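Local atomic coordinates of chemotaxis protein motB (Helicobacter pylori, PDB entry 3CYP), a protein that probably forms, with MotA, the stator of the flagellar motor, which this periplasmic OmpA-like domain is thought to fasten to the peptidoglycan cell wall. Residues S86-G89 with S90-P93; P96-S99 with L100-M104; S114-A117 with N118-S121. All coordinates share one frame; numbering follows the deposited sequence.

Contact 1: residues S86-G89 with S90-P93; sequences SSYG and STNP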
loop_
_atom_site.group_PDB
_atom_site.type_symbol
_atom_site.label_atom_id
_atom_site.label_comp_id
_atom_site.label_asym_id
_atom_site.label_seq_id
_atom_site.Cartn_x
_atom_site.Cartn_y
_atom_site.Cartn_z
ATOM N N SER B 86 1.487 -5.465 -3.557
ATOM C CA SER B 86 2.668 -5.735 -4.335
ATOM C C SER B 86 2.289 -5.949 -5.761
ATOM O O SER B 86 1.301 -6.604 -6.057
ATOM C CB SER B 86 3.436 -6.924 -3.796
ATOM O OG SER B 86 3.874 -6.723 -2.464
ATOM N N SER B 87 3.074 -5.377 -6.654
ATOM C CA SER B 87 2.878 -5.605 -8.085
ATOM C C SER B 87 3.848 -6.638 -8.622
ATOM O O SER B 87 5.054 -6.492 -8.474
ATOM C CB SER B 87 3.023 -4.304 -8.864
ATOM O OG SER B 87 2.938 -4.661 -10.249
ATOM N N TYR B 88 3.314 -7.664 -9.297
ATOM C CA TYR B 88 4.099 -8.661 -9.980
ATOM C C TYR B 88 4.079 -8.507 -11.528
ATOM O O TYR B 88 4.702 -9.296 -12.203
ATOM C CB TYR B 88 3.648 -10.065 -9.537
ATOM C CG TYR B 88 4.141 -10.381 -8.154
ATOM C CD1 TYR B 88 5.219 -11.212 -7.972
ATOM C CD2 TYR B 88 3.568 -9.815 -7.041
ATOM C CE1 TYR B 88 5.717 -11.484 -6.716
ATOM C CE2 TYR B 88 4.065 -10.072 -5.764
ATOM C CZ TYR B 88 5.142 -10.904 -5.610
ATOM O OH TYR B 88 5.639 -11.222 -4.352
ATOM N N GLY B 89 3.360 -7.516 -12.044
ATOM C CA GLY B 89 3.304 -7.276 -13.488
ATOM C C GLY B 89 2.883 -8.567 -14.182
ATOM O O GLY B 89 2.008 -9.299 -13.684
ATOM N N SER B 90 3.535 -8.897 -15.309
ATOM C CA SER B 90 3.196 -10.110 -16.066
ATOM C C SER B 90 3.940 -11.353 -15.603
ATOM O O SER B 90 3.829 -12.391 -16.208
ATOM C CB SER B 90 3.482 -9.851 -17.551
ATOM O OG SER B 90 4.865 -9.498 -17.679
ATOM N N THR B 91 4.673 -11.265 -14.502
ATOM C CA THR B 91 5.414 -12.389 -13.970
ATOM C C THR B 91 4.488 -13.338 -13.207
ATOM O O THR B 91 3.347 -12.967 -12.874
ATOM C CB THR B 91 6.590 -11.922 -13.041
ATOM O OG1 THR B 91 6.102 -11.480 -11.764
ATOM C CG2 THR B 91 7.394 -10.801 -13.694
ATOM N N ASN B 92 4.990 -14.541 -12.954
ATOM C CA ASN B 92 4.298 -15.548 -12.170
ATOM C C ASN B 92 2.863 -15.794 -12.631
ATOM O O ASN B 92 1.954 -15.849 -11.827
ATOM C CB ASN B 92 4.347 -15.170 -10.701
ATOM C CG ASN B 92 5.765 -15.115 -10.198
ATOM O OD1 ASN B 92 6.360 -16.146 -9.940
ATOM N ND2 ASN B 92 6.346 -13.920 -10.151
ATOM N N PRO B 93 2.670 -16.044 -13.922
ATOM C CA PRO B 93 1.314 -16.353 -14.388
ATOM C C PRO B 93 0.759 -17.635 -13.770
ATOM O O PRO B 93 1.545 -18.520 -13.425
ATOM C CB PRO B 93 1.525 -16.563 -15.896
ATOM C CG PRO B 93 2.946 -16.982 -16.015
ATOM C CD PRO B 93 3.662 -16.159 -15.019
#
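Thr91 folds back onto Tyr88 and seizes its carbonyl oxygen twice, closing a type II' beta turn that runs from Tyr88 to Thr91 just as strand 83-87 gives out. The first grip is the turn's own backbone bond, Thr91 N to Tyr88 O at 3.0 Å, with the donor tilted from the carbonyl plane. The second comes from the side chain: Thr91 OG1 donates to Tyr88 O at 2.6 Å, lying in the carbonyl plane on a lone pair. A chi1 of 75° tucks OG1 between Thr91's own N and carbonyl carbon, which brings the hydroxyl to the oxygen that the backbone N already meets, while CG2 also settles near the acceptor, 3.4 Å from Tyr88 O. The same hydroxyl meets the edge of the Tyr88 ring in plane, at 3.9 Å from Tyr88 CD1.

Next to it the Asn92 amide arrives at that ring edge too, ND2 standing 3.7 Å from Tyr88 CD1, with amide and ring planes 78° apart. The two corners of the turn are Gly89, whose positive phi is what the first corner of a type II' turn requires, and Ser90, whose CB bond points away although CB itself still touches Gly89.

Further out, the Tyr88 ring meets the ring of Phe44 on strand 38-44, the neighbour of strand 83-87 in the sheet. Ser87 OG bonds to Tyr59 O on helix 58-75, a helix that Thr91 also touches through Tyr59, and Asn92 O takes a bond from Arg108. Thr91 OG1 is thus both donor and acceptor: while donating a hydrogen bond to Tyr88 O, it accepts from Asn92 ND2 at 2.9 Å, from a position 25° out of the Asn92 amide plane.

Contact 2: residues P96-S99 with L100-M104; sequences PNDS and LENRM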
loop_
_atom_site.group_PDB
_atom_site.type_symbol
_atom_site.label_atom_id
_atom_site.label_comp_id
_atom_site.label_asym_id
_atom_site.label_seq_id
_atom_site.Cartn_x
_atom_site.Cartn_y
_atom_site.Cartn_z
ATOM N N PRO B 96 -0.592 -20.704 -18.729
ATOM C CA PRO B 96 0.326 -20.285 -19.784
ATOM C C PRO B 96 -0.291 -19.150 -20.591
ATOM O O PRO B 96 -1.513 -19.094 -20.732
ATOM C CB PRO B 96 0.502 -21.567 -20.627
ATOM C CG PRO B 96 -0.723 -22.377 -20.352
ATOM C CD PRO B 96 -1.126 -22.064 -18.935
ATOM N N ASN B 97 0.514 -18.218 -21.091
ATOM C CA ASN B 97 -0.031 -17.102 -21.862
ATOM C C ASN B 97 -0.152 -17.498 -23.330
ATOM O O ASN B 97 0.167 -16.701 -24.211
ATOM C CB ASN B 97 0.842 -15.846 -21.733
ATOM C CG ASN B 97 0.622 -15.090 -20.410
ATOM O OD1 ASN B 97 1.552 -14.963 -19.590
ATOM N ND2 ASN B 97 -0.567 -14.545 -20.232
ATOM N N ASP B 98 -0.662 -18.705 -23.572
ATOM C CA ASP B 98 -0.657 -19.298 -24.920
ATOM C C ASP B 98 -1.958 -19.102 -25.703
ATOM O O ASP B 98 -1.934 -19.124 -26.946
ATOM C CB ASP B 98 -0.250 -20.772 -24.864
ATOM C CG ASP B 98 -1.145 -21.613 -23.964
ATOM O OD1 ASP B 98 -2.238 -21.137 -23.585
ATOM O OD2 ASP B 98 -0.752 -22.759 -23.652
ATOM N N SER B 99 -3.085 -18.947 -25.003
ATOM C CA SER B 99 -4.380 -18.665 -25.631
ATOM C C SER B 99 -5.051 -17.469 -24.972
ATOM O O SER B 99 -4.704 -17.109 -23.845
ATOM C CB SER B 99 -5.317 -19.864 -25.498
ATOM O OG SER B 99 -6.032 -19.828 -24.260
ATOM N N LEU B 100 -6.046 -16.894 -25.642
ATOM C CA LEU B 100 -6.777 -15.730 -25.110
ATOM C C LEU B 100 -7.421 -16.021 -23.753
ATOM O O LEU B 100 -7.320 -15.230 -22.823
ATOM C CB LEU B 100 -7.866 -15.304 -26.093
ATOM C CG LEU B 100 -8.843 -14.222 -25.644
ATOM C CD1 LEU B 100 -8.125 -12.993 -25.100
ATOM C CD2 LEU B 100 -9.754 -13.865 -26.808
ATOM N N GLU B 101 -8.063 -17.176 -23.632
ATOM C CA GLU B 101 -8.788 -17.524 -22.416
ATOM C C GLU B 101 -7.843 -17.859 -21.250
ATOM O O GLU B 101 -8.140 -17.568 -20.088
ATOM C CB GLU B 101 -9.772 -18.667 -22.716
ATOM C CG GLU B 101 -10.823 -18.273 -23.771
ATOM C CD GLU B 101 -10.301 -18.363 -25.211
ATOM O OE1 GLU B 101 -9.328 -19.131 -25.421
ATOM O OE2 GLU B 101 -10.856 -17.666 -26.112
ATOM N N ASN B 102 -6.688 -18.443 -21.546
ATOM C CA ASN B 102 -5.647 -18.663 -20.542
ATOM C C ASN B 102 -5.017 -17.329 -20.090
ATOM O O ASN B 102 -4.845 -17.097 -18.884
ATOM C CB ASN B 102 -4.543 -19.590 -21.084
ATOM C CG ASN B 102 -4.906 -21.076 -21.066
ATOM O OD1 ASN B 102 -4.337 -21.875 -21.853
ATOM N ND2 ASN B 102 -5.825 -21.473 -20.186
ATOM N N ARG B 103 -4.710 -16.452 -21.042
ATOM C CA ARG B 103 -4.200 -15.108 -20.716
ATOM C C ARG B 103 -5.150 -14.348 -19.789
ATOM O O ARG B 103 -4.713 -13.668 -18.823
ATOM C CB ARG B 103 -3.998 -14.277 -21.991
ATOM C CG ARG B 103 -2.812 -14.667 -22.776
ATOM C CD ARG B 103 -2.335 -13.529 -23.694
ATOM N NE ARG B 103 -3.207 -13.282 -24.844
ATOM C CZ ARG B 103 -3.323 -14.100 -25.897
ATOM N NH1 ARG B 103 -2.648 -15.253 -25.951
ATOM N NH2 ARG B 103 -4.135 -13.772 -26.902
ATOM N N MET B 104 -6.447 -14.414 -20.082
ATOM C CA MET B 104 -7.434 -13.710 -19.269
ATOM C C MET B 104 -7.343 -14.087 -17.792
ATOM O O MET B 104 -7.534 -13.222 -16.929
ATOM C CB MET B 104 -8.848 -13.960 -19.767
ATOM C CG MET B 104 -9.119 -13.254 -21.076
ATOM S SD MET B 104 -10.730 -13.700 -21.730
ATOM C CE MET B 104 -11.721 -12.708 -20.586
HETATM O O HOH W 1 -8.118 -21.164 -24.503
#
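The Arg103 side chain climbs out of the first turn of helix 100-105 and then doubles back over Ser99. Its CB lies 3.5 Å from Ser99 O, and CG comes closer still to that oxygen, at 3.3 Å, where the arginine crosses the Asn97 side chain at a slant. CD carries the chain past the backbone carbonyl of Asn97. There it bends: chi3 of -72° turns the guanidinium back over the helix start, where NH1 stands 3.4 Å from Ser99 C. Leu100 CA lies against one face of the flat group, 3.7 Å from the guanidinium plane of Arg103 and displaced toward the rim, and Asn97 O approaches its edge in plane.

Below this side chain, Arg103 N donates to Ser99 O at 2.9 Å as the first regular helical bond. Ser99 is the N-cap. With chi1 at 87°, its OG swings round to accept from Asn102 N at 3.1 Å, in an almost straight bond of 166°, and so occupies an amide at the end of the helix where no preceding turn offers a carbonyl. A water sits between Ser99 OG and Glu101 OE1, short of both at 2.5 Å, and donates to OE1; the Glu101 side chain bends at chi2 to reach it. Beyond the two segments, Arg103 and Asn97 both pack on the loop at Asp47, and Asn97 touches Asp46 as well.

Contact 3: residues S114-A117 with N118-S121; sequences STDA and NDLS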
loop_
_atom_site.group_PDB
_atom_site.type_symbol
_atom_site.label_atom_id
_atom_site.label_comp_id
_atom_site.label_asym_id
_atom_site.label_seq_id
_atom_site.Cartn_x
_atom_site.Cartn_y
_atom_site.Cartn_z
ATOM N N SER B 114 0.619 -13.842 5.716
ATOM C CA SER B 114 1.913 -13.958 6.385
ATOM C C SER B 114 1.608 -14.405 7.828
ATOM O O SER B 114 1.025 -13.654 8.605
ATOM C CB SER B 114 2.644 -12.619 6.374
ATOM O OG SER B 114 3.769 -12.642 7.229
ATOM N N THR B 115 2.041 -15.610 8.153
ATOM C CA THR B 115 1.640 -16.226 9.390
ATOM C C THR B 115 2.728 -17.134 9.980
ATOM O O THR B 115 3.486 -17.754 9.238
ATOM C CB THR B 115 0.373 -17.090 9.169
ATOM O OG1 THR B 115 -0.036 -17.654 10.415
ATOM C CG2 THR B 115 0.620 -18.191 8.120
ATOM N N ASP B 116 2.758 -17.210 11.290
ATOM C CA ASP B 116 3.624 -18.235 11.920
ATOM C C ASP B 116 2.911 -19.579 11.880
ATOM O O ASP B 116 1.749 -19.666 11.462
ATOM C CB ASP B 116 4.123 -17.794 13.298
ATOM C CG ASP B 116 3.099 -17.936 14.422
ATOM O OD1 ASP B 116 2.089 -18.622 14.273
ATOM O OD2 ASP B 116 3.344 -17.365 15.510
ATOM N N ALA B 117 3.600 -20.626 12.308
ATOM C CA ALA B 117 3.092 -21.984 12.146
ATOM C C ALA B 117 1.860 -22.201 13.031
ATOM O O ALA B 117 0.966 -22.963 12.663
ATOM C CB ALA B 117 4.157 -22.994 12.527
ATOM N N ASN B 118 1.829 -21.586 14.194
ATOM C CA ASN B 118 0.714 -21.819 15.134
ATOM C C ASN B 118 -0.573 -21.149 14.685
ATOM O O ASN B 118 -1.639 -21.777 14.742
ATOM C CB ASN B 118 1.087 -21.356 16.519
ATOM C CG ASN B 118 2.261 -22.137 17.057
ATOM O OD1 ASN B 118 2.287 -23.359 16.913
ATOM N ND2 ASN B 118 3.264 -21.440 17.574
ATOM N N ASP B 119 -0.460 -19.892 14.244
ATOM C CA ASP B 119 -1.632 -19.149 13.725
ATOM C C ASP B 119 -2.174 -19.749 12.424
ATOM O O ASP B 119 -3.345 -19.550 12.082
ATOM C CB ASP B 119 -1.290 -17.672 13.511
ATOM C CG ASP B 119 -1.191 -16.891 14.809
ATOM O OD1 ASP B 119 -1.668 -17.375 15.877
ATOM O OD2 ASP B 119 -0.623 -15.777 14.800
ATOM N N LEU B 120 -1.336 -20.441 11.669
ATOM C CA LEU B 120 -1.744 -21.015 10.378
ATOM C C LEU B 120 -3.005 -21.872 10.512
ATOM O O LEU B 120 -3.903 -21.809 9.665
ATOM C CB LEU B 120 -0.570 -21.813 9.774
ATOM C CG LEU B 120 -0.799 -22.166 8.305
ATOM C CD1 LEU B 120 0.465 -21.990 7.466
ATOM C CD2 LEU B 120 -1.416 -23.554 8.212
ATOM N N SER B 121 -3.104 -22.622 11.612
ATOM C CA SER B 121 -4.250 -23.490 11.859
ATOM C C SER B 121 -5.532 -22.680 12.036
ATOM O O SER B 121 -6.599 -23.063 11.552
ATOM C CB SER B 121 -4.014 -24.334 13.115
ATOM O OG SER B 121 -5.055 -25.278 13.306
HETATM O O HOH W 2 1.333 -15.268 12.859
HETATM O O HOH W 3 2.617 -18.546 17.863
#
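Asp116 is the N-cap of helix 117-131, and its carboxylate carries the capping bond to Asp119. Asp119 N points at Asp116 OD1 from 2.8 Å in a practically straight line, 179° at the hydrogen, and meets the oxygen nearly along its C-O axis. A chi1 of 78° folds the Asp116 carboxylate round to the amide of Asp119.

The carbonyl of the same residue has two donors. Leu120 N reaches Asp116 O at 3.2 Å, a bent bond that opens the helical series, and Thr115 OG1 lies in the carbonyl plane of Asp116 O on a lone pair at 2.9 Å. That hydroxyl, Thr115 OG1, also presses on Asp119 CB, 3.3 Å away.

Waters extend the polar network. One accepts from Asp116 N and donates to Asp119 OD2, so that the second half of a capping box, normally a direct bond between these two residues, is made through solvent. Another donates to Asp116 OD2 and accepts from Asn118 ND2.

Charge is a competing factor: Asp116 OD1 and Asp119 OD2 stand 4.0 Å apart, like against like. Arg36 probably eases this, forming a salt bridge to Asp116 OD2 and a long, weak ion pair with Asp119 OD2.

The apolar share is small. Thr115 CG2 touches Leu120 CD1 at 3.9 Å, their side chains crossing at about a right angle, in the two positions that a hydrophobic staple would join across an N-cap.

These bonds lie at the corner where strand 108-114 hands over to helix 117-131. Ser114 still bonds to His38 at the start of strand 38-44, while Thr115 and Asp119 lean on Val37 in the loop that follows helix 17-30.

In the fold
All three are local surface contacts at the ends of strands and helices, and none belongs to the core of the domain. Contacts 1 and 2 follow closely in sequence, centres 15 Å apart, and between them shape the connection from strand 83-87 to helix 100-105; contact 3 lies 34 Å from contact 2, centre to centre, where strand 108-114 passes into helix 117-131. Contact 1 is a strand-ending turn, centred on one carbonyl, with an aromatic ring that meets a phenylalanine of the next strand. The other two are helix starts: 96-104 uses a neutral serine cap under an arginine, whereas 114-121 relies on an aspartate cap with a second carboxylate nearby and an arginine from another loop.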